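Local coordinates for protein peptidoglycan hydrolase FlgJ (Sphingomonas sp. A1, PDB 2ZYC) that probably hydrolyses glycosidic bonds of the peptidoglycan layer so that the flagellar rod can assemble in the periplasm, through its C-terminal family 73 glycoside hydrolase domain, at residues A29-E34 and Y51-I56. The protein carries 2 engineered substitutions. Residues are numbered along the deposited sequence; the frame is centred on the assembly and turned at random.
Sequences AQAALE and YNLFNI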
loop_
_atom_site.group_PDB
_atom_site.type_symbol
_atom_site.label_atom_id
_atom_site.label_comp_id
_atom_site.label_asym_id
_atom_site.label_seq_id
_atom_site.Cartn_x
_atom_site.Cartn_y
_atom_site.Cartn_z
ATOM N N ALA A 29 5.399 1.461 3.248
ATOM C CA ALA A 29 5.608 0.187 3.928
ATOM C C ALA A 29 4.533 -0.809 3.544
ATOM O O ALA A 29 4.831 -1.961 3.211
ATOM C CB ALA A 29 5.644 0.377 5.435
ATOM N N GLN A 30 3.282 -0.356 3.562
ATOM C CA GLN A 30 2.170 -1.249 3.266
ATOM C C GLN A 30 2.250 -1.807 1.843
ATOM O O GLN A 30 2.065 -3.019 1.629
ATOM C CB GLN A 30 0.832 -0.565 3.506
ATOM C CG GLN A 30 -0.327 -1.570 3.496
ATOM C CD GLN A 30 -1.678 -0.915 3.592
ATOM O OE1 GLN A 30 -1.788 0.311 3.620
ATOM N NE2 GLN A 30 -2.729 -1.735 3.647
ATOM N N ALA A 31 2.539 -0.927 0.890
ATOM C CA ALA A 31 2.695 -1.318 -0.514
ATOM C C ALA A 31 3.864 -2.298 -0.685
ATOM O O ALA A 31 3.759 -3.269 -1.438
ATOM C CB ALA A 31 2.884 -0.095 -1.378
ATOM N N ALA A 32 4.962 -2.032 0.018
ATOM C CA ALA A 32 6.135 -2.912 0.034
ATOM C C ALA A 32 5.800 -4.312 0.560
ATOM O O ALA A 32 6.215 -5.316 -0.019
ATOM C CB ALA A 32 7.248 -2.299 0.867
ATOM N N LEU A 33 5.067 -4.372 1.668
ATOM C CA LEU A 33 4.682 -5.654 2.248
ATOM C C LEU A 33 3.803 -6.432 1.264
ATOM O O LEU A 33 3.995 -7.642 1.058
ATOM C CB LEU A 33 3.946 -5.440 3.575
ATOM C CG LEU A 33 3.475 -6.712 4.299
ATOM C CD1 LEU A 33 4.663 -7.617 4.623
ATOM C CD2 LEU A 33 2.725 -6.342 5.566
ATOM N N GLU A 34 2.857 -5.726 0.648
ATOM C CA GLU A 34 1.889 -6.354 -0.254
ATOM C C GLU A 34 2.500 -6.928 -1.528
ATOM O O GLU A 34 2.002 -7.913 -2.070
ATOM C CB GLU A 34 0.758 -5.380 -0.611
ATOM C CG GLU A 34 -0.213 -5.122 0.535
ATOM C CD GLU A 34 -0.755 -6.412 1.151
ATOM O OE1 GLU A 34 -1.172 -7.310 0.389
ATOM O OE2 GLU A 34 -0.774 -6.519 2.398
ATOM N N TYR A 51 -0.716 -2.168 -11.537
ATOM C CA TYR A 51 -0.385 -1.032 -10.665
ATOM C C TYR A 51 -1.096 -1.137 -9.313
ATOM O O TYR A 51 -1.062 -0.206 -8.506
ATOM C CB TYR A 51 -0.680 0.314 -11.337
ATOM C CG TYR A 51 0.064 0.538 -12.639
ATOM C CD1 TYR A 51 1.382 1.000 -12.646
ATOM C CD2 TYR A 51 -0.556 0.275 -13.865
ATOM C CE1 TYR A 51 2.065 1.210 -13.864
ATOM C CE2 TYR A 51 0.115 0.476 -15.077
ATOM C CZ TYR A 51 1.417 0.943 -15.067
ATOM O OH TYR A 51 2.069 1.126 -16.276
ATOM N N ASN A 52 -1.716 -2.291 -9.073
ATOM C CA ASN A 52 -2.533 -2.529 -7.883
ATOM C C ASN A 52 -1.636 -2.977 -6.733
ATOM O O ASN A 52 -1.634 -4.147 -6.329
ATOM C CB ASN A 52 -3.616 -3.573 -8.201
ATOM C CG ASN A 52 -4.654 -3.710 -7.095
ATOM O OD1 ASN A 52 -4.483 -3.185 -5.989
ATOM N ND2 ASN A 52 -5.736 -4.428 -7.392
ATOM N N LEU A 53 -0.871 -2.019 -6.214
ATOM C CA LEU A 53 0.120 -2.281 -5.176
ATOM C C LEU A 53 -0.491 -2.752 -3.861
ATOM O O LEU A 53 0.162 -3.449 -3.091
ATOM C CB LEU A 53 0.982 -1.038 -4.934
ATOM C CG LEU A 53 1.903 -0.626 -6.087
ATOM C CD1 LEU A 53 2.817 0.502 -5.642
ATOM C CD2 LEU A 53 2.724 -1.809 -6.581
ATOM N N PHE A 54 -1.749 -2.383 -3.620
ATOM C CA PHE A 54 -2.423 -2.745 -2.369
ATOM C C PHE A 54 -3.273 -4.023 -2.453
ATOM O O PHE A 54 -3.942 -4.391 -1.488
ATOM C CB PHE A 54 -3.208 -1.548 -1.814
ATOM C CG PHE A 54 -2.323 -0.397 -1.411
ATOM C CD1 PHE A 54 -1.640 -0.420 -0.195
ATOM C CD2 PHE A 54 -2.144 0.691 -2.262
ATOM C CE1 PHE A 54 -0.805 0.642 0.169
ATOM C CE2 PHE A 54 -1.320 1.759 -1.899
ATOM C CZ PHE A 54 -0.655 1.724 -0.674
ATOM N N ASN A 55 -3.201 -4.701 -3.604
ATOM C CA ASN A 55 -3.872 -5.986 -3.812
ATOM C C ASN A 55 -5.397 -5.899 -3.594
ATOM O O ASN A 55 -6.012 -6.824 -3.065
ATOM C CB ASN A 55 -3.245 -7.057 -2.911
ATOM C CG ASN A 55 -1.869 -7.479 -3.375
ATOM O OD1 ASN A 55 -1.604 -7.562 -4.579
ATOM N ND2 ASN A 55 -0.981 -7.769 -2.421
ATOM N N ILE A 56 -5.979 -4.781 -4.017
ATOM C CA ILE A 56 -7.405 -4.516 -3.798
ATOM C C ILE A 56 -8.281 -5.318 -4.758
ATOM O O ILE A 56 -8.140 -5.220 -5.978
ATOM C CB ILE A 56 -7.751 -3.016 -3.900
ATOM C CG1 ILE A 56 -6.865 -2.161 -2.978
ATOM C CG2 ILE A 56 -9.250 -2.785 -3.600
ATOM C CD1 ILE A 56 -6.899 -2.551 -1.502
#
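Asn55 turns its amide nitrogen onto Glu34, near the C-terminal end of helix 24-35, and gives two hydrogen bonds to that one residue. The straighter runs from Asn55 ND2 to Glu34 OE1 (2.9 Å, 162° at the hydrogen), using the anti lone pair of that oxygen; the other reaches Glu34 O from above the carbonyl plane. Carboxylate and amide planes stand 84° apart; the bend of the Glu34 chain at chi2 (-52°) helps bring OE1 to ND2. One turn earlier, the Phe54 ring abuts the helix: Gln30 CB lies at its edge, and Ala31 CB touches Phe54 CZ at 4.0 Å. Leu53 CB meets Ala31 CB at 4.1 Å, and Leu53 O, buried against Glu34 CB, has no hydrogen-bonding partner. A type I turn, Asn52 to Asn55, presents Phe54 and Asn55; Asn52 braces its exit, OD1 accepting from Ile56 N and ND2 donating to Ile56 O. Tyr99 stacks on Phe54. An alanine in place of Asn55 removes both amide bonds, and would probably let the carboxylate turn more easily. In this lysozyme-clan domain both Glu34 carboxylate oxygens are hydrogen-bonded, OE1 with Asn55 and OE2 with the Tyr136 hydroxyl, which together would restrict its rotation.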